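Local coordinates for protein Orf11 (Staphylococcus phage P68, PDB 6O43) that is a potential phage lysin that probably helps to break down the staphylococcal cell wall, at residues 15-21 / 58-63; 23-27 / 47-52; 64-68 / 78-82. All coordinates share one frame. Where two conformers were deposited one is given. Residues are numbered along the deposited sequence.

Contact 1: 15-21 / 58-63; sequences INDDFGL and GVSPTL
Three hydrogen bonds fasten the loop 15-21 to the start of helix 61-71. Ser60 N donates to Ile15 O (2.8 Å, 169°), Ser60 OG to Asp17 O (2.8 Å) and Thr62 OG1 to Asp18 O (2.7 Å). Ser60 is also the N-cap: its OG accepts from Leu63 N at 2.8 Å, so one hydroxyl both caps the helix and holds the loop, a doubled use that an N-cap serine permits. The register follows, with CA atoms 4.1 Å apart for Asn16 and Ser60 and 5.3 Å for Asp18 and Thr62. Asp17 OD1 accepts from Phe19 N (2.7 Å) and Asp18 OD1 from Gly20 N (2.9 Å), two successive Asx turns, while a type I' turn from Asp18 to Leu21, with positive phi at Phe19 and Gly20, closes through Leu21 N to Asp18 O (3.0 Å). Gly58, the first residue beyond helix 44-57, has phi 130°, where a CB would jam against the preceding carbonyl O. Gly58 O lies 3.4 Å from Asn16 CB. Apolar contacts flank the bonds: Ile15 (p, t) sets CB 4.0 Å from Leu63 CD2 and CD1 4.2 Å from Val59 CG2, and Phe19 CD2 lies 4.1 Å from Thr62 CG2. Beyond them, Ile143 of helix 143-147 touches Ile15, Phe19 and Leu63, helix 89-104 meets Ile15 and Val59, and helix 23-30 rests on Pro61 and Thr62.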
loop_
_atom_site.group_PDB
_atom_site.type_symbol
_atom_site.label_atom_id
_atom_site.label_comp_id
_atom_site.label_asym_id
_atom_site.label_seq_id
_atom_site.Cartn_x
_atom_site.Cartn_y
_atom_site.Cartn_z
ATOM N N ILE A 15 -3.258 4.648 7.442
ATOM C CA ILE A 15 -1.950 4.028 7.248
ATOM C C ILE A 15 -1.288 3.622 8.555
ATOM O O ILE A 15 -0.266 2.929 8.523
ATOM C CB ILE A 15 -0.978 4.944 6.473
ATOM C CG1 ILE A 15 -0.836 6.302 7.165
ATOM C CG2 ILE A 15 -1.418 5.096 5.017
ATOM C CD1 ILE A 15 0.410 7.063 6.751
ATOM N N ASN A 16 -1.829 4.035 9.702
ATOM C CA ASN A 16 -1.285 3.647 10.997
ATOM C C ASN A 16 -2.109 2.547 11.662
ATOM O O ASN A 16 -1.959 2.303 12.864
ATOM C CB ASN A 16 -1.169 4.870 11.913
ATOM C CG ASN A 16 -2.514 5.369 12.406
ATOM O OD1 ASN A 16 -3.569 4.940 11.937
ATOM N ND2 ASN A 16 -2.480 6.293 13.359
ATOM N N ASP A 17 -2.971 1.880 10.898
ATOM C CA ASP A 17 -3.781 0.779 11.402
ATOM C C ASP A 17 -2.930 -0.488 11.450
ATOM O O ASP A 17 -2.377 -0.903 10.426
ATOM C CB ASP A 17 -4.999 0.589 10.499
ATOM C CG ASP A 17 -6.017 -0.377 11.072
ATOM O OD1 ASP A 17 -5.645 -1.224 11.916
ATOM O OD2 ASP A 17 -7.197 -0.291 10.663
ATOM N N ASP A 18 -2.819 -1.105 12.630
ATOM C CA ASP A 18 -2.023 -2.323 12.747
ATOM C C ASP A 18 -2.794 -3.579 12.358
ATOM O O ASP A 18 -2.204 -4.667 12.348
ATOM C CB ASP A 18 -1.453 -2.471 14.166
ATOM C CG ASP A 18 -2.515 -2.395 15.248
ATOM O OD1 ASP A 18 -3.521 -3.129 15.165
ATOM O OD2 ASP A 18 -2.325 -1.613 16.204
ATOM N N PHE A 19 -4.080 -3.459 12.025
ATOM C CA PHE A 19 -4.885 -4.593 11.565
ATOM C C PHE A 19 -4.812 -5.774 12.534
ATOM O O PHE A 19 -4.911 -6.938 12.133
ATOM C CB PHE A 19 -4.468 -5.014 10.155
ATOM C CG PHE A 19 -4.687 -3.944 9.113
ATOM C CD1 PHE A 19 -5.919 -3.798 8.500
ATOM C CD2 PHE A 19 -3.661 -3.084 8.750
ATOM C CE1 PHE A 19 -6.125 -2.816 7.538
ATOM C CE2 PHE A 19 -3.858 -2.099 7.789
ATOM C CZ PHE A 19 -5.092 -1.966 7.182
ATOM N N GLY A 20 -4.647 -5.482 13.823
ATOM C CA GLY A 20 -4.650 -6.514 14.840
ATOM C C GLY A 20 -3.395 -7.350 14.930
ATOM O O GLY A 20 -3.411 -8.389 15.596
ATOM N N LEU A 21 -2.307 -6.934 14.287
ATOM C CA LEU A 21 -1.045 -7.658 14.320
ATOM C C LEU A 21 0.020 -6.809 15.000
ATOM O O LEU A 21 0.097 -5.597 14.775
ATOM C CB LEU A 21 -0.589 -8.038 12.909
ATOM C CG LEU A 21 -1.491 -8.996 12.126
ATOM C CD1 LEU A 21 -1.061 -9.059 10.667
ATOM C CD2 LEU A 21 -1.470 -10.379 12.756
ATOM N N GLY A 58 4.556 7.100 11.877
ATOM C CA GLY A 58 3.128 7.128 11.639
ATOM C C GLY A 58 2.638 6.097 10.643
ATOM O O GLY A 58 1.476 6.138 10.232
ATOM N N VAL A 59 3.506 5.173 10.242
ATOM C CA VAL A 59 3.148 4.087 9.334
ATOM C C VAL A 59 3.041 2.803 10.142
ATOM O O VAL A 59 3.973 2.444 10.873
ATOM C CB VAL A 59 4.172 3.933 8.197
ATOM C CG1 VAL A 59 3.944 2.623 7.454
ATOM C CG2 VAL A 59 4.076 5.115 7.242
ATOM N N SER A 60 1.918 2.111 10.003
ATOM C CA SER A 60 1.709 0.883 10.750
ATOM C C SER A 60 2.758 -0.150 10.353
ATOM O O SER A 60 2.994 -0.360 9.155
ATOM C CB SER A 60 0.303 0.337 10.501
ATOM O OG SER A 60 0.334 -0.861 9.747
ATOM N N PRO A 61 3.417 -0.802 11.313
ATOM C CA PRO A 61 4.332 -1.893 10.951
ATOM C C PRO A 61 3.669 -2.961 10.104
ATOM O O PRO A 61 4.330 -3.568 9.254
ATOM C CB PRO A 61 4.776 -2.445 12.313
ATOM C CG PRO A 61 4.590 -1.304 13.265
ATOM C CD PRO A 61 3.392 -0.546 12.764
ATOM N N THR A 62 2.372 -3.208 10.310
ATOM C CA THR A 62 1.669 -4.211 9.518
ATOM C C THR A 62 1.612 -3.810 8.046
ATOM O O THR A 62 1.908 -4.618 7.159
ATOM C CB THR A 62 0.260 -4.423 10.076
ATOM O OG1 THR A 62 0.338 -4.761 11.470
ATOM C CG2 THR A 62 -0.449 -5.536 9.321
ATOM N N LEU A 63 1.233 -2.561 7.768
ATOM C CA LEU A 63 1.170 -2.100 6.381
ATOM C C LEU A 63 2.544 -2.155 5.727
ATOM O O LEU A 63 2.698 -2.676 4.617
ATOM C CB LEU A 63 0.605 -0.681 6.313
ATOM C CG LEU A 63 0.669 -0.032 4.924
ATOM C CD1 LEU A 63 -0.211 -0.792 3.937
ATOM C CD2 LEU A 63 0.279 1.440 4.992
#

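Contact 2: 23-27 / 47-52; sequences IDQLV and IRQVLK
Helix-helix packing in an all-alpha fold is illustrated by 23-27 and 47-52, which run obliquely antiparallel, with a signed crossing angle of 131° and axes 10.4 Å apart at their closest. The nearest CA pairs are Ile23 with Leu51 (7.0 Å) and Val27 with Ile47 (6.7 Å); Ile23 and Val27, like Ile47 and Leu51, are four residues, about one turn, apart, and pair in opposite order. Several backbone groups are paired within each helix: Val27 N donates to Ile23 O (3.0 Å), Leu51 N to Ile47 O (2.9 Å) and Lys52 N to Arg48 O (2.8 Å). Across the pair the polar tie is a salt bridge at the margin. Arg48 NH1 donates to Asp24 OD1 at 2.6 Å and 155°, and Arg48 NH2 adds a weak bond to the same oxygen at 3.3 Å. Asp24 points its CA-to-CB bond away, yet its carboxylate turns back to meet the guanidinium at its edge. Two glutamines that take no part in the pairing have partners of their own: Gln25 OE1 accepts from Thr22 N, and Gln49 OE1 is hydrogen-bonded to Tyr89 OH, a residue at the site of bound 5-amino-2,4,6-triiodobenzene-1,3-dicarboxylic acid (I3C). Between the helices, Ile23 (m, t) places CD1 3.8 Å from Leu51 CB and 4.0 Å from Lys52 CG, while Leu51 (m, t) brings CD1 within 4.2 Å of Leu26 CB. Val27 CG2 lies 4.2 Å from Ile47 CG2 and 3.9 Å from Arg48 CG, and sits over one face of the Arg48 guanidinium.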
loop_
_atom_site.group_PDB
_atom_site.type_symbol
_atom_site.label_atom_id
_atom_site.label_comp_id
_atom_site.label_asym_id
_atom_site.label_seq_id
_atom_site.Cartn_x
_atom_site.Cartn_y
_atom_site.Cartn_z
ATOM N N ILE A 23 4.252 -6.231 16.230
ATOM C CA ILE A 23 5.585 -6.381 15.655
ATOM C C ILE A 23 6.148 -7.762 15.969
ATOM O O ILE A 23 6.829 -8.372 15.136
ATOM C CB ILE A 23 6.512 -5.257 16.153
ATOM C CG1 ILE A 23 6.148 -3.934 15.469
ATOM C CG2 ILE A 23 7.974 -5.621 15.916
ATOM C CD1 ILE A 23 7.010 -2.762 15.890
ATOM N N ASP A 24 5.871 -8.277 17.172
ATOM C CA ASP A 24 6.289 -9.636 17.508
ATOM C C ASP A 24 5.715 -10.646 16.523
ATOM O O ASP A 24 6.428 -11.534 16.044
ATOM C CB ASP A 24 5.860 -9.989 18.933
ATOM C CG ASP A 24 6.798 -9.430 19.979
ATOM O OD1 ASP A 24 7.957 -9.119 19.634
ATOM O OD2 ASP A 24 6.377 -9.313 21.151
ATOM N N GLN A 25 4.423 -10.529 16.215
ATOM C CA GLN A 25 3.812 -11.432 15.250
ATOM C C GLN A 25 4.357 -11.207 13.845
ATOM O O GLN A 25 4.436 -12.155 13.055
ATOM C CB GLN A 25 2.292 -11.265 15.270
ATOM C CG GLN A 25 1.655 -11.690 16.587
ATOM C CD GLN A 25 0.249 -11.152 16.759
ATOM O OE1 GLN A 25 0.018 -9.946 16.677
ATOM N NE2 GLN A 25 -0.701 -12.048 16.997
ATOM N N LEU A 26 4.759 -9.973 13.527
ATOM C CA LEU A 26 5.176 -9.656 12.163
ATOM C C LEU A 26 6.567 -10.201 11.854
ATOM O O LEU A 26 6.804 -10.708 10.753
ATOM C CB LEU A 26 5.136 -8.141 11.938
ATOM C CG LEU A 26 3.755 -7.492 11.799
ATOM C CD1 LEU A 26 3.874 -5.975 11.702
ATOM C CD2 LEU A 26 3.021 -8.047 10.584
ATOM N N VAL A 27 7.497 -10.118 12.811
ATOM C CA VAL A 27 8.900 -10.411 12.504
ATOM C C VAL A 27 9.077 -11.787 11.873
ATOM O O VAL A 27 9.652 -11.868 10.776
ATOM C CB VAL A 27 9.770 -10.226 13.762
ATOM C CG1 VAL A 27 11.208 -10.617 13.459
ATOM C CG2 VAL A 27 9.693 -8.787 14.247
ATOM N N ILE A 47 15.165 -6.070 11.810
ATOM C CA ILE A 47 13.768 -6.003 11.387
ATOM C C ILE A 47 12.946 -5.221 12.406
ATOM O O ILE A 47 12.165 -4.332 12.050
ATOM C CB ILE A 47 13.206 -7.419 11.169
ATOM C CG1 ILE A 47 13.934 -8.115 10.016
ATOM C CG2 ILE A 47 11.712 -7.366 10.910
ATOM C CD1 ILE A 47 13.518 -9.564 9.816
ATOM N N ARG A 48 13.122 -5.535 13.693
ATOM C CA ARG A 48 12.442 -4.781 14.742
ATOM C C ARG A 48 12.816 -3.311 14.706
ATOM O O ARG A 48 11.960 -2.440 14.890
ATOM C CB ARG A 48 12.781 -5.354 16.115
ATOM C CG ARG A 48 12.107 -6.651 16.412
ATOM C CD ARG A 48 12.629 -7.256 17.707
ATOM N NE ARG A 48 12.209 -8.644 17.803
ATOM C CZ ARG A 48 10.980 -9.022 18.129
ATOM N NH1 ARG A 48 10.056 -8.109 18.403
ATOM N NH2 ARG A 48 10.677 -10.310 18.176
ATOM N N GLN A 49 14.102 -3.018 14.521
ATOM C CA GLN A 49 14.549 -1.636 14.412
ATOM C C GLN A 49 13.780 -0.902 13.318
ATOM O O GLN A 49 13.316 0.227 13.513
ATOM C CB GLN A 49 16.052 -1.612 14.138
ATOM C CG GLN A 49 16.687 -0.242 14.196
ATOM C CD GLN A 49 18.084 -0.237 13.613
ATOM O OE1 GLN A 49 18.426 -1.087 12.788
ATOM N NE2 GLN A 49 18.903 0.716 14.042
ATOM N N VAL A 50 13.618 -1.547 12.162
ATOM C CA VAL A 50 12.917 -0.926 11.042
ATOM C C VAL A 50 11.446 -0.720 11.377
ATOM O O VAL A 50 10.906 0.383 11.229
ATOM C CB VAL A 50 13.091 -1.776 9.771
ATOM C CG1 VAL A 50 12.106 -1.335 8.702
ATOM C CG2 VAL A 50 14.525 -1.681 9.270
ATOM N N LEU A 51 10.775 -1.775 11.839
ATOM C CA LEU A 51 9.346 -1.677 12.120
ATOM C C LEU A 51 9.062 -0.646 13.207
ATOM O O LEU A 51 8.132 0.157 13.086
ATOM C CB LEU A 51 8.798 -3.048 12.511
ATOM C CG LEU A 51 8.905 -4.075 11.383
ATOM C CD1 LEU A 51 8.324 -5.417 11.804
ATOM C CD2 LEU A 51 8.212 -3.544 10.131
ATOM N N LYS A 52 9.847 -0.660 14.287
ATOM C CA LYS A 52 9.686 0.357 15.322
ATOM C C LYS A 52 9.852 1.761 14.748
ATOM O O LYS A 52 9.126 2.686 15.127
ATOM C CB LYS A 52 10.691 0.123 16.452
ATOM C CG LYS A 52 10.419 -1.102 17.311
ATOM C CD LYS A 52 11.430 -1.189 18.446
ATOM C CE LYS A 52 11.560 0.150 19.161
ATOM N NZ LYS A 52 12.433 0.068 20.370
#

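Contact 3: 64-68 / 78-82; sequences FAVYE and GWLNH
A buried helix-to-loop contact joins 64-68, in the middle of helix 61-71, to 78-82 in the connection that leads on to helix 89-104, near the centre of the chain. Its one cross-segment hydrogen bond illustrates how a buried carboxylate can hold a loop by its backbone: Glu68 (t, p) accepts at OE1 from Leu80 N, 2.8 Å and 163°, while its OE2 forms a salt bridge with Arg35. The closest CA pair is Glu68 and Leu80, 4.8 Å apart. The loop turns tightly here. Asn81 N donates to Gly78 O at 3.0 Å, with Trp79 at phi/psi -54°/141° and Leu80 at 67°/9°, angles that fit a type II turn; Asn81 also has positive phi. This turn presents Leu80 to the helix. Leu80 CD2 sits 3.4 Å from Phe64 O, 4.1 Å from Tyr67 CB and 4.1 Å from the centroid of the Phe64 ring, 15° off its normal, a CH-pi contact over the face. Phe64 (t) reaches Trp79 too, CZ to CG 3.5 Å, the rings oblique with planes at 45°, and Glu68 CD lies 3.5 Å from Trp79 CE3. The indole NE1 bonds Tyr89 O. The Trp79 side chain is about 7 Å from bound I3C, whose site includes Trp39 and Tyr89; the Trp39 and Trp79 rings meet edge-to-face. Helix 44-57 packs on Phe64 and Trp79, helix 89-104 touches Trp79 and Leu80, and helix 177-187 meets Tyr67.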
loop_
_atom_site.group_PDB
_atom_site.type_symbol
_atom_site.label_atom_id
_atom_site.label_comp_id
_atom_site.label_asym_id
_atom_site.label_seq_id
_atom_site.Cartn_x
_atom_site.Cartn_y
_atom_site.Cartn_z
ATOM N N PHE A 64 3.557 -1.624 6.412
ATOM C CA PHE A 64 4.917 -1.632 5.883
ATOM C C PHE A 64 5.352 -3.047 5.519
ATOM O O PHE A 64 5.806 -3.305 4.397
ATOM C CB PHE A 64 5.857 -1.013 6.922
ATOM C CG PHE A 64 7.214 -0.645 6.392
ATOM C CD1 PHE A 64 7.413 0.579 5.767
ATOM C CD2 PHE A 64 8.295 -1.504 6.549
ATOM C CE1 PHE A 64 8.654 0.934 5.282
ATOM C CE2 PHE A 64 9.547 -1.156 6.068
ATOM C CZ PHE A 64 9.726 0.070 5.431
ATOM N N ALA A 65 5.192 -3.986 6.455
ATOM C CA ALA A 65 5.622 -5.361 6.221
ATOM C C ALA A 65 4.821 -6.015 5.101
ATOM O O ALA A 65 5.384 -6.693 4.233
ATOM C CB ALA A 65 5.497 -6.175 7.510
ATOM N N VAL A 66 3.497 -5.840 5.116
ATOM C CA VAL A 66 2.654 -6.483 4.111
ATOM C C VAL A 66 2.982 -5.965 2.714
ATOM O O VAL A 66 2.992 -6.730 1.741
ATOM C CB VAL A 66 1.166 -6.285 4.454
ATOM C CG1 VAL A 66 0.319 -6.370 3.196
ATOM C CG2 VAL A 66 0.720 -7.326 5.468
ATOM N N TYR A 67 3.252 -4.665 2.588
ATOM C CA TYR A 67 3.603 -4.124 1.277
ATOM C C TYR A 67 4.998 -4.561 0.849
ATOM O O TYR A 67 5.223 -4.873 -0.326
ATOM C CB TYR A 67 3.489 -2.600 1.281
ATOM C CG TYR A 67 2.172 -2.107 0.734
ATOM C CD1 TYR A 67 1.049 -2.924 0.740
ATOM C CD2 TYR A 67 2.055 -0.835 0.184
ATOM C CE1 TYR A 67 -0.158 -2.484 0.232
ATOM C CE2 TYR A 67 0.851 -0.387 -0.330
ATOM C CZ TYR A 67 -0.254 -1.216 -0.305
ATOM O OH TYR A 67 -1.458 -0.777 -0.814
ATOM N N GLU A 68 5.951 -4.593 1.785
ATOM C CA GLU A 68 7.286 -5.070 1.445
ATOM C C GLU A 68 7.245 -6.525 0.996
ATOM O O GLU A 68 7.921 -6.906 0.034
ATOM C CB GLU A 68 8.232 -4.896 2.634
ATOM C CG GLU A 68 9.665 -5.337 2.362
ATOM C CD GLU A 68 10.331 -4.533 1.254
ATOM O OE1 GLU A 68 9.840 -3.432 0.933
ATOM O OE2 GLU A 68 11.344 -5.008 0.696
ATOM N N GLY A 78 14.143 1.575 -2.945
ATOM C CA GLY A 78 14.132 1.375 -1.513
ATOM C C GLY A 78 12.915 0.597 -1.056
ATOM O O GLY A 78 12.250 -0.090 -1.836
ATOM N N TRP A 79 12.620 0.720 0.237
ATOM C CA TRP A 79 11.517 -0.026 0.832
ATOM C C TRP A 79 10.217 0.206 0.070
ATOM O O TRP A 79 9.923 1.321 -0.374
ATOM C CB TRP A 79 11.341 0.373 2.302
ATOM C CG TRP A 79 12.458 -0.081 3.213
ATOM C CD1 TRP A 79 13.517 0.666 3.644
ATOM C CD2 TRP A 79 12.611 -1.378 3.812
ATOM N NE1 TRP A 79 14.323 -0.086 4.464
ATOM C CE2 TRP A 79 13.791 -1.342 4.583
ATOM C CE3 TRP A 79 11.870 -2.563 3.769
ATOM C CZ2 TRP A 79 14.246 -2.445 5.305
ATOM C CZ3 TRP A 79 12.322 -3.656 4.483
ATOM C CH2 TRP A 79 13.502 -3.590 5.243
ATOM N N LEU A 80 9.436 -0.864 -0.078
ATOM C CA LEU A 80 8.125 -0.853 -0.724
ATOM C C LEU A 80 8.203 -0.571 -2.219
ATOM O O LEU A 80 7.162 -0.393 -2.863
ATOM C CB LEU A 80 7.178 0.159 -0.064
ATOM C CG LEU A 80 7.250 0.280 1.467
ATOM C CD1 LEU A 80 6.169 1.223 1.975
ATOM C CD2 LEU A 80 7.154 -1.080 2.150
ATOM N N ASN A 81 9.405 -0.547 -2.798
ATOM C CA ASN A 81 9.597 -0.180 -4.200
ATOM C C ASN A 81 9.069 1.222 -4.486
ATOM O O ASN A 81 8.591 1.511 -5.586
ATOM C CB ASN A 81 8.949 -1.203 -5.141
ATOM C CG ASN A 81 9.737 -2.497 -5.221
ATOM O OD1 ASN A 81 10.939 -2.517 -4.975
ATOM N ND2 ASN A 81 9.059 -3.584 -5.573
ATOM N N HIS A 82 9.174 2.105 -3.493
ATOM C CA HIS A 82 8.557 3.424 -3.588
ATOM C C HIS A 82 9.321 4.343 -4.535
ATOM O O HIS A 82 8.721 4.986 -5.405
ATOM C CB HIS A 82 8.462 4.050 -2.195
ATOM C CG HIS A 82 7.428 5.124 -2.090
ATOM N ND1 HIS A 82 6.154 4.884 -1.621
ATOM C CD2 HIS A 82 7.473 6.441 -2.404
ATOM C CE1 HIS A 82 5.461 6.009 -1.643
ATOM N NE2 HIS A 82 6.238 6.969 -2.114
#

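In the fold
Contacts 1 and 3 share helix 61-71, contact 1 at its N-terminus and contact 3 at its middle, while contact 2 pairs helices 23-30 and 44-57, both of which touch it. Contact 2 falls between the two segments of contact 1 along the chain, and contact 3 follows both. Their centres lie 11 Å (1 and 2), 13 Å (1 and 3) and 14 Å (2 and 3) apart, and each pair touches: Pro61 meets Ile23 and Leu26, Val59 meets Phe64, and Val50 meets both Phe64 and Trp79. The touching side chains link the capped start of helix 61-71, through Val59, Phe64 and Val50, to Trp79 near the bound I3C.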